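Local coordinates for protein diguanylate cyclase (PDB 5H5O) that binds cyclic GMP through its cyclic nucleotide-binding domain, the part present here, and as a whole probably makes cyclic di-GMP from GTP with its GGDEF domain, at residues Phe13-Gly18 with Arg89-Ala94; Ile47-Gly52 with Ala80-Ser85. All coordinates share one frame; numbering follows the deposited sequence.

In the fold
From the N terminus the chain passes through helix 8-17, whose last turn forms half of contact 1, and then enters the strands of the cyclic nucleotide-binding domain. Contact 2 closes first: strand 47-50 leads out through the cyclic GMP site and strand 81-84 returns antiparallel beside it. Strand 88-93 follows and closes the wider loop of contact 1 against the helix, so contact 2 lies wholly within that loop. The centres are about 19 Å apart, on opposite sides of the chain's centre, yet L90 CD2 lies 3.8 Å from I47 CG1. Contact 1 thus ties a helix to one four-strand sheet, while contact 2 pairs the central strands of the other.

Contact 1. Residues Phe13-Gly18 with Arg89-Ala94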
ATOM      1  N   PHE A  13     -14.274  -2.796  14.677  1.00 20.93           N
ATOM      2  CA  PHE A  13     -13.025  -3.318  15.235  1.00 25.36           C
ATOM      3  C   PHE A  13     -11.938  -2.266  15.452  1.00 20.60           C
ATOM      4  O   PHE A  13     -11.232  -2.318  16.461  1.00 22.55           O
ATOM      5  CB  PHE A  13     -12.497  -4.525  14.446  1.00 19.20           C
ATOM      6  CG  PHE A  13     -13.180  -5.811  14.810  1.00 23.29           C
ATOM      7  CD1 PHE A  13     -12.917  -6.431  16.028  1.00 25.90           C
ATOM      8  CD2 PHE A  13     -14.115  -6.384  13.959  1.00 23.24           C
ATOM      9  CE1 PHE A  13     -13.561  -7.618  16.388  1.00 23.93           C
ATOM     10  CE2 PHE A  13     -14.764  -7.577  14.303  1.00 22.63           C
ATOM     11  CZ  PHE A  13     -14.484  -8.199  15.525  1.00 27.52           C
ATOM     12  N   PHE A  14     -11.786  -1.344  14.502  1.00 18.65           N
ATOM     13  CA  PHE A  14     -10.845  -0.244  14.671  1.00 21.78           C
ATOM     14  C   PHE A  14     -11.274   0.619  15.854  1.00 22.67           C
ATOM     15  O   PHE A  14     -10.430   1.095  16.613  1.00 15.94           O
ATOM     16  CB  PHE A  14     -10.762   0.617  13.407  1.00 21.34           C
ATOM     17  CG  PHE A  14      -9.853   0.045  12.334  1.00 26.50           C
ATOM     18  CD1 PHE A  14      -8.715   0.729  11.939  1.00 30.13           C
ATOM     19  CD2 PHE A  14     -10.129  -1.185  11.749  1.00 21.01           C
ATOM     20  CE1 PHE A  14      -7.863   0.203  10.958  1.00 25.05           C
ATOM     21  CE2 PHE A  14      -9.298  -1.709  10.771  1.00 28.28           C
ATOM     22  CZ  PHE A  14      -8.159  -0.999  10.369  1.00 18.20           C
ATOM     23  N   ALA A  15     -12.583   0.839  15.988  1.00 20.15           N
ATOM     24  CA  ALA A  15     -13.098   1.574  17.147  1.00 21.56           C
ATOM     25  C   ALA A  15     -12.692   0.892  18.452  1.00 19.51           C
ATOM     26  O   ALA A  15     -12.173   1.537  19.362  1.00 27.43           O
ATOM     27  CB  ALA A  15     -14.618   1.706  17.063  1.00 22.62           C
ATOM     28  N   ARG A  16     -12.914  -0.414  18.547  1.00 20.11           N
ATOM     29  CA  ARG A  16     -12.579  -1.145  19.778  1.00 22.50           C
ATOM     30  C   ARG A  16     -11.086  -1.241  20.129  1.00 26.81           C
ATOM     31  O   ARG A  16     -10.708  -1.104  21.288  1.00 24.80           O
ATOM     32  CB  ARG A  16     -13.221  -2.531  19.771  1.00 24.32           C
ATOM     33  CG  ARG A  16     -14.744  -2.457  19.972  1.00 21.73           C
ATOM     34  CD  ARG A  16     -15.370  -3.807  20.025  1.00 27.20           C
ATOM     35  NE  ARG A  16     -14.818  -4.600  21.108  1.00 23.59           N
ATOM     36  CZ  ARG A  16     -15.189  -4.506  22.381  1.00 34.14           C
ATOM     37  NH1 ARG A  16     -16.141  -3.647  22.753  1.00 27.61           N
ATOM     38  NH2 ARG A  16     -14.605  -5.284  23.291  1.00 39.40           N
ATOM     39  N   PHE A  17     -10.241  -1.472  19.131  1.00 23.98           N
ATOM     40  CA  PHE A  17      -8.796  -1.567  19.366  1.00 27.36           C
ATOM     41  C   PHE A  17      -8.166  -0.192  19.564  1.00 27.36           C
ATOM     42  O   PHE A  17      -7.112  -0.063  20.177  1.00 25.68           O
ATOM     43  CB  PHE A  17      -8.106  -2.322  18.215  1.00 17.81           C
ATOM     44  CG  PHE A  17      -8.245  -3.810  18.312  1.00 28.67           C
ATOM     45  CD1 PHE A  17      -7.172  -4.594  18.706  1.00 30.77           C
ATOM     46  CD2 PHE A  17      -9.468  -4.428  18.049  1.00 27.62           C
ATOM     47  CE1 PHE A  17      -7.306  -5.981  18.822  1.00 32.45           C
ATOM     48  CE2 PHE A  17      -9.605  -5.800  18.145  1.00 30.00           C
ATOM     49  CZ  PHE A  17      -8.516  -6.584  18.538  1.00 37.18           C
ATOM     50  N   GLY A  18      -8.824   0.839  19.045  1.00 31.44           N
ATOM     51  CA  GLY A  18      -8.309   2.192  19.164  1.00 33.46           C
ATOM     52  C   GLY A  18      -8.984   2.961  20.282  1.00 36.56           C
ATOM     53  O   GLY A  18      -9.312   2.395  21.328  1.00 31.60           O
ATOM     54  N   ARG A  89     -15.733  13.995  15.406  1.00 20.18           N
ATOM     55  CA  ARG A  89     -15.309  12.903  16.271  1.00 17.46           C
ATOM     56  C   ARG A  89     -14.586  11.896  15.404  1.00 16.84           C
ATOM     57  O   ARG A  89     -14.989  11.646  14.266  1.00 22.24           O
ATOM     58  CB  ARG A  89     -16.497  12.238  16.964  1.00 18.43           C
ATOM     59  CG  ARG A  89     -17.179  13.072  18.021  1.00 27.21           C
ATOM     60  CD  ARG A  89     -18.409  12.341  18.508  1.00 30.77           C
ATOM     61  NE  ARG A  89     -18.783  12.741  19.852  1.00 52.01           N
ATOM     62  CZ  ARG A  89     -19.886  12.332  20.467  1.00 48.14           C
ATOM     63  NH1 ARG A  89     -20.717  11.509  19.843  1.00 36.49           N
ATOM     64  NH2 ARG A  89     -20.154  12.753  21.697  1.00 54.21           N
ATOM     65  N   LEU A  90     -13.526  11.316  15.963  1.00 27.37           N
ATOM     66  CA  LEU A  90     -12.622  10.454  15.222  1.00 20.87           C
ATOM     67  C   LEU A  90     -12.343   9.182  15.985  1.00 26.03           C
ATOM     68  O   LEU A  90     -12.320   9.182  17.219  1.00 24.27           O
ATOM     69  CB  LEU A  90     -11.288  11.166  15.005  1.00 22.82           C
ATOM     70  CG  LEU A  90     -11.256  12.571  14.403  1.00 22.50           C
ATOM     71  CD1 LEU A  90      -9.833  13.081  14.324  1.00 21.63           C
ATOM     72  CD2 LEU A  90     -11.864  12.574  13.025  1.00 21.11           C
ATOM     73  N   ILE A  91     -12.121   8.096  15.250  1.00 24.87           N
ATOM     74  CA  ILE A  91     -11.414   6.950  15.820  1.00 25.09           C
ATOM     75  C   ILE A  91      -9.919   7.201  15.651  1.00 26.72           C
ATOM     76  O   ILE A  91      -9.442   7.480  14.547  1.00 20.10           O
ATOM     77  CB  ILE A  91     -11.768   5.637  15.111  1.00 29.44           C
ATOM     78  CG1 ILE A  91     -13.250   5.299  15.326  1.00 23.97           C
ATOM     79  CG2 ILE A  91     -10.849   4.487  15.599  1.00 21.27           C
ATOM     80  CD1 ILE A  91     -13.799   4.401  14.234  1.00 21.73           C
ATOM     81  N   GLU A  92      -9.186   7.132  16.753  1.00 24.71           N
ATOM     82  CA  GLU A  92      -7.737   7.254  16.718  1.00 22.95           C
ATOM     83  C   GLU A  92      -7.101   5.885  16.961  1.00 29.69           C
ATOM     84  O   GLU A  92      -7.329   5.258  17.995  1.00 23.18           O
ATOM     85  CB  GLU A  92      -7.280   8.259  17.760  1.00 23.23           C
ATOM     86  CG  GLU A  92      -5.778   8.434  17.893  1.00 38.36           C
ATOM     87  CD  GLU A  92      -5.425   9.440  18.979  1.00 36.51           C
ATOM     88  OE1 GLU A  92      -5.796  10.624  18.851  1.00 39.23           O
ATOM     89  OE2 GLU A  92      -4.783   9.040  19.965  1.00 39.61           O
ATOM     90  N   LEU A  93      -6.304   5.429  15.997  1.00 22.90           N
ATOM     91  CA  LEU A  93      -5.682   4.112  16.060  1.00 25.00           C
ATOM     92  C   LEU A  93      -4.156   4.242  16.116  1.00 21.77           C
ATOM     93  O   LEU A  93      -3.525   4.677  15.157  1.00 18.59           O
ATOM     94  CB  LEU A  93      -6.113   3.318  14.833  1.00 27.01           C
ATOM     95  CG  LEU A  93      -6.231   1.791  14.768  1.00 34.70           C
ATOM     96  CD1 LEU A  93      -4.982   1.201  14.240  1.00 26.62           C
ATOM     97  CD2 LEU A  93      -6.664   1.112  16.079  1.00 26.16           C
ATOM     98  N   ALA A  94      -3.576   3.876  17.254  1.00 29.86           N
ATOM     99  CA  ALA A  94      -2.141   4.007  17.466  1.00 31.20           C
ATOM    100  C   ALA A  94      -1.369   2.812  16.925  1.00 31.78           C
ATOM    101  O   ALA A  94      -1.929   1.740  16.681  1.00 28.38           O
ATOM    102  CB  ALA A  94      -1.833   4.214  18.962  1.00 26.72           C
TER
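A chi1 of -82° sets CG of F14 anti to its own carbonyl carbon, and a chi1 of -152° carries CG of L93 roughly anti to the backbone N. With the two CG atoms so placed, the side chains cross at about a right angle, F14 CD1 meeting L93 CG at 3.9 Å. The CD2 branch of L93 reaches the end of the helix, 3.7 Å from G18 CA, and also touches CB of F17. I91 approaches beside it with both branches. Its CG2, anti to the backbone N, comes to 3.6 Å from F14 O, while its CD1 packs 4.0 Å from A15 CB. F14 O already accepts from G18 N at 2.9 Å within the helix, and the I91 CG2 and L93 CD2 methyls lie beside it.

The pairing sets the last turn of helix 8-17 against I91 and L93 of strand 88-93, an inner strand of the antiparallel sheet in the cyclic nucleotide-binding domain, a cupin-clan fold in which helices pack around a beta-roll. The short axes approach to 7.6 Å at an angle of 66°, with the strand's methyls resting largely on helix backbone. G18, the first residue to leave helical conformation, comes nearest in backbone terms: its CA is 3.4 Å from E92 O, an approach made possible by the absence of a side chain there.

Other helices close over the same apolar cluster. F14 also meets L101 of helix 95-104 and the ring of F112 in helix 106-121, and L93 touches F98. The E92 side chain leaves the strand away from the helix, and its carboxylate forms a salt bridge with R21.

Contact 2. Residues Ile47-Gly52 with Ala80-Ser85; sequences IDLDFG and AGASAS. With PCG (cyclic guanosine monophosphate), chain C.
The methyl of A80 sits squarely over one face of the F51 ring, its CB 3.7 Å from the centroid and only 11° off the ring normal, a clear CH-pi contact. The ring's far end reaches the cyclic GMP, with F51 CZ 3.3 Å from C5 of the guanine. L49 adds its CD1 methyl at 3.6 Å from C8 of the base, while its CD2 turns instead to the CB of A82. F51 and L49 thus supply apolar contacts to the base, and the A80 backbone borders the ribose side, A80 N lying 3.7 Å from C5' of the nucleotide. The hydrogen bonds of the pocket come from elsewhere, including K58, E68, R78 and S79.

What positions these groups is an antiparallel strand pair. D48 and S83 form one hydrogen-bonded pair: D48 N donates to S83 O at 2.8 Å with an almost straight N-H...O angle of 175°, and the return bond from S83 N to D48 O is longer, 3.2 Å, and more bent at 145°. D50 and G81 form the second, D50 N to G81 O at 2.8 Å with G81 N donating back to D50 O. A water joins D48 O to S83 OG. Past the last pair the chain turns where D50, its CG anti to the backbone N, accepts from G52 N at OD1, 3.0 Å away; this Asx turn brackets F51.

On the face carrying I47, L49, A82 and A84, I47 CG2 also meets A82 CB, and D48 OD1 on the other face is held by Q46 and H59. Outward, strand 58-60 pairs with strand 47-50 and strand 28-30 with strand 81-84, F66 of strand 65-66 packs on I47 and A82, and Q125, following helix 106-121, touches F51.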
ATOM      1  N   ILE A  47     -13.040  16.321   8.354  1.00 21.41           N
ATOM      2  CA  ILE A  47     -11.659  16.718   8.475  1.00 11.88           C
ATOM      3  C   ILE A  47     -11.179  17.254   7.136  1.00 20.77           C
ATOM      4  O   ILE A  47     -11.453  16.661   6.095  1.00 22.49           O
ATOM      5  CB  ILE A  47     -10.766  15.550   8.901  1.00 19.40           C
ATOM      6  CG1 ILE A  47     -11.003  15.200  10.374  1.00 18.99           C
ATOM      7  CG2 ILE A  47      -9.272  15.886   8.651  1.00 22.92           C
ATOM      8  CD1 ILE A  47     -10.783  16.380  11.324  1.00 23.64           C
ATOM      9  N   ASP A  48     -10.460  18.370   7.162  1.00 21.53           N
ATOM     10  CA  ASP A  48      -9.894  18.930   5.937  1.00 27.52           C
ATOM     11  C   ASP A  48      -8.401  18.657   5.857  1.00 21.30           C
ATOM     12  O   ASP A  48      -7.662  18.925   6.806  1.00 27.15           O
ATOM     13  CB  ASP A  48     -10.145  20.442   5.846  1.00 31.19           C
ATOM     14  CG  ASP A  48     -11.620  20.781   5.634  1.00 34.34           C
ATOM     15  OD1 ASP A  48     -12.423  19.848   5.398  1.00 26.32           O
ATOM     16  OD2 ASP A  48     -11.973  21.977   5.694  1.00 42.95           O
ATOM     17  N   LEU A  49      -7.974  18.123   4.722  1.00 19.36           N
ATOM     18  CA  LEU A  49      -6.562  17.890   4.465  1.00 24.11           C
ATOM     19  C   LEU A  49      -5.971  19.000   3.588  1.00 27.76           C
ATOM     20  O   LEU A  49      -6.460  19.272   2.492  1.00 27.87           O
ATOM     21  CB  LEU A  49      -6.359  16.524   3.813  1.00 17.52           C
ATOM     22  CG  LEU A  49      -6.934  15.358   4.614  1.00 20.60           C
ATOM     23  CD1 LEU A  49      -6.639  14.026   3.920  1.00 19.69           C
ATOM     24  CD2 LEU A  49      -6.394  15.375   6.035  1.00 23.76           C
ATOM     25  N   ASP A  50      -4.905  19.626   4.081  1.00 24.04           N
ATOM     26  CA  ASP A  50      -4.236  20.711   3.362  1.00 29.37           C
ATOM     27  C   ASP A  50      -2.850  20.257   2.902  1.00 27.58           C
ATOM     28  O   ASP A  50      -1.928  20.131   3.702  1.00 26.02           O
ATOM     29  CB  ASP A  50      -4.137  21.951   4.257  1.00 27.83           C
ATOM     30  CG  ASP A  50      -3.657  23.189   3.509  1.00 36.28           C
ATOM     31  OD1 ASP A  50      -3.018  23.069   2.438  1.00 37.73           O
ATOM     32  OD2 ASP A  50      -3.913  24.302   4.012  1.00 42.59           O
ATOM     33  N   PHE A  51      -2.709  20.034   1.602  1.00 31.04           N
ATOM     34  CA  PHE A  51      -1.472  19.497   1.061  1.00 29.98           C
ATOM     35  C   PHE A  51      -0.447  20.546   0.681  1.00 29.38           C
ATOM     36  O   PHE A  51       0.564  20.224   0.059  1.00 35.69           O
ATOM     37  CB  PHE A  51      -1.768  18.624  -0.148  1.00 24.05           C
ATOM     38  CG  PHE A  51      -2.533  17.398   0.187  1.00 33.08           C
ATOM     39  CD1 PHE A  51      -1.883  16.194   0.382  1.00 26.42           C
ATOM     40  CD2 PHE A  51      -3.902  17.448   0.338  1.00 36.79           C
ATOM     41  CE1 PHE A  51      -2.588  15.068   0.713  1.00 29.11           C
ATOM     42  CE2 PHE A  51      -4.612  16.312   0.658  1.00 35.09           C
ATOM     43  CZ  PHE A  51      -3.959  15.128   0.844  1.00 27.57           C
ATOM     44  N   GLY A  52      -0.711  21.797   1.037  1.00 36.55           N
ATOM     45  CA  GLY A  52       0.227  22.861   0.735  1.00 35.83           C
ATOM     46  C   GLY A  52       0.232  23.200  -0.744  1.00 45.69           C
ATOM     47  O   GLY A  52      -0.604  22.699  -1.518  1.00 41.56           O
ATOM     48  N   ALA A  80       0.010  15.978   4.663  1.00 30.63           N
ATOM     49  CA  ALA A  80      -0.898  17.110   4.699  1.00 32.28           C
ATOM     50  C   ALA A  80      -1.114  17.549   6.124  1.00 29.35           C
ATOM     51  O   ALA A  80      -0.840  16.798   7.058  1.00 30.34           O
ATOM     52  CB  ALA A  80      -2.229  16.758   4.028  1.00 29.72           C
ATOM     53  N   GLY A  81      -1.574  18.783   6.287  1.00 22.87           N
ATOM     54  CA  GLY A  81      -2.091  19.222   7.564  1.00 26.44           C
ATOM     55  C   GLY A  81      -3.536  18.760   7.687  1.00 28.27           C
ATOM     56  O   GLY A  81      -4.279  18.732   6.692  1.00 23.93           O
ATOM     57  N   ALA A  82      -3.928  18.373   8.896  1.00 24.52           N
ATOM     58  CA  ALA A  82      -5.301  17.933   9.153  1.00 25.72           C
ATOM     59  C   ALA A  82      -5.948  18.838  10.186  1.00 24.95           C
ATOM     60  O   ALA A  82      -5.326  19.163  11.202  1.00 25.45           O
ATOM     61  CB  ALA A  82      -5.321  16.462   9.618  1.00 27.53           C
ATOM     62  N   SER A  83      -7.194  19.241   9.928  1.00 27.85           N
ATOM     63  CA  SER A  83      -7.896  20.165  10.806  1.00 27.04           C
ATOM     64  C   SER A  83      -9.413  19.998  10.706  1.00 24.71           C
ATOM     65  O   SER A  83      -9.952  19.560   9.686  1.00 23.83           O
ATOM     66  CB  SER A  83      -7.480  21.619  10.525  1.00 31.57           C
ATOM     67  OG  SER A  83      -8.114  22.125   9.356  1.00 30.17           O
ATOM     68  N   ALA A  84     -10.100  20.310  11.793  1.00 29.61           N
ATOM     69  CA  ALA A  84     -11.535  20.073  11.848  1.00 34.97           C
ATOM     70  C   ALA A  84     -12.288  21.259  11.251  1.00 37.90           C
ATOM     71  O   ALA A  84     -12.082  22.410  11.642  1.00 37.34           O
ATOM     72  CB  ALA A  84     -11.992  19.774  13.280  1.00 31.89           C
ATOM     73  N   SER A  85     -13.151  20.966  10.288  1.00 32.65           N
ATOM     74  CA  SER A  85     -13.948  22.001   9.649  1.00 39.36           C
ATOM     75  C   SER A  85     -15.069  22.397  10.598  1.00 41.51           C
ATOM     76  O   SER A  85     -15.384  23.571  10.763  1.00 41.20           O
ATOM     77  CB  SER A  85     -14.518  21.476   8.332  1.00 36.89           C
ATOM     78  OG  SER A  85     -15.282  22.467   7.691  1.00 53.27           O
TER
HETATM   79  PA  PCG C 201      -0.458  11.015   6.303  1.00 64.75           P
HETATM   80  O1A PCG C 201      -0.384  10.378   7.650  1.00 64.75           O
HETATM   81  O2A PCG C 201       0.602  11.336   5.297  1.00 64.75           O
HETATM   82  O5' PCG C 201      -1.154  12.053   6.685  1.00 64.75           O
HETATM   83  C5' PCG C 201      -1.717  12.844   5.635  1.00 64.75           C
HETATM   84  C4' PCG C 201      -2.671  11.895   4.960  1.00 64.75           C
HETATM   85  O4' PCG C 201      -3.414  12.279   3.832  1.00 64.75           O
HETATM   86  C3' PCG C 201      -1.989  10.628   4.545  1.00 64.75           C
HETATM   87  O3' PCG C 201      -1.345  10.032   5.703  1.00 64.75           O
HETATM   88  C2' PCG C 201      -3.143   9.916   3.895  1.00 64.75           C
HETATM   89  O2' PCG C 201      -3.920   9.058   4.735  1.00 64.75           O
HETATM   90  C1' PCG C 201      -4.035  11.070   3.411  1.00 64.75           C
HETATM   91  N9  PCG C 201      -4.234  11.472   1.978  1.00 64.75           N
HETATM   92  C8  PCG C 201      -5.423  11.730   1.420  1.00 64.75           C
HETATM   93  N7  PCG C 201      -5.301  12.060   0.123  1.00 64.75           N
HETATM   94  C5  PCG C 201      -4.017  12.022  -0.184  1.00 64.75           C
HETATM   95  C6  PCG C 201      -3.199  12.261  -1.402  1.00 64.75           C
HETATM   96  O6  PCG C 201      -3.758  12.586  -2.455  1.00 64.75           O
HETATM   97  N1  PCG C 201      -1.847  12.113  -1.328  1.00 64.75           N
HETATM   98  C2  PCG C 201      -1.223  11.757  -0.180  1.00 64.75           C
HETATM   99  N2  PCG C 201       0.120  11.627  -0.171  1.00 64.75           N
HETATM  100  N3  PCG C 201      -1.920  11.519   0.993  1.00 64.75           N
HETATM  101  C4  PCG C 201      -3.288  11.634   1.037  1.00 64.75           C
HETATM  102  O   HOH W   1      -6.576  21.476   7.211  1.00 35.35           O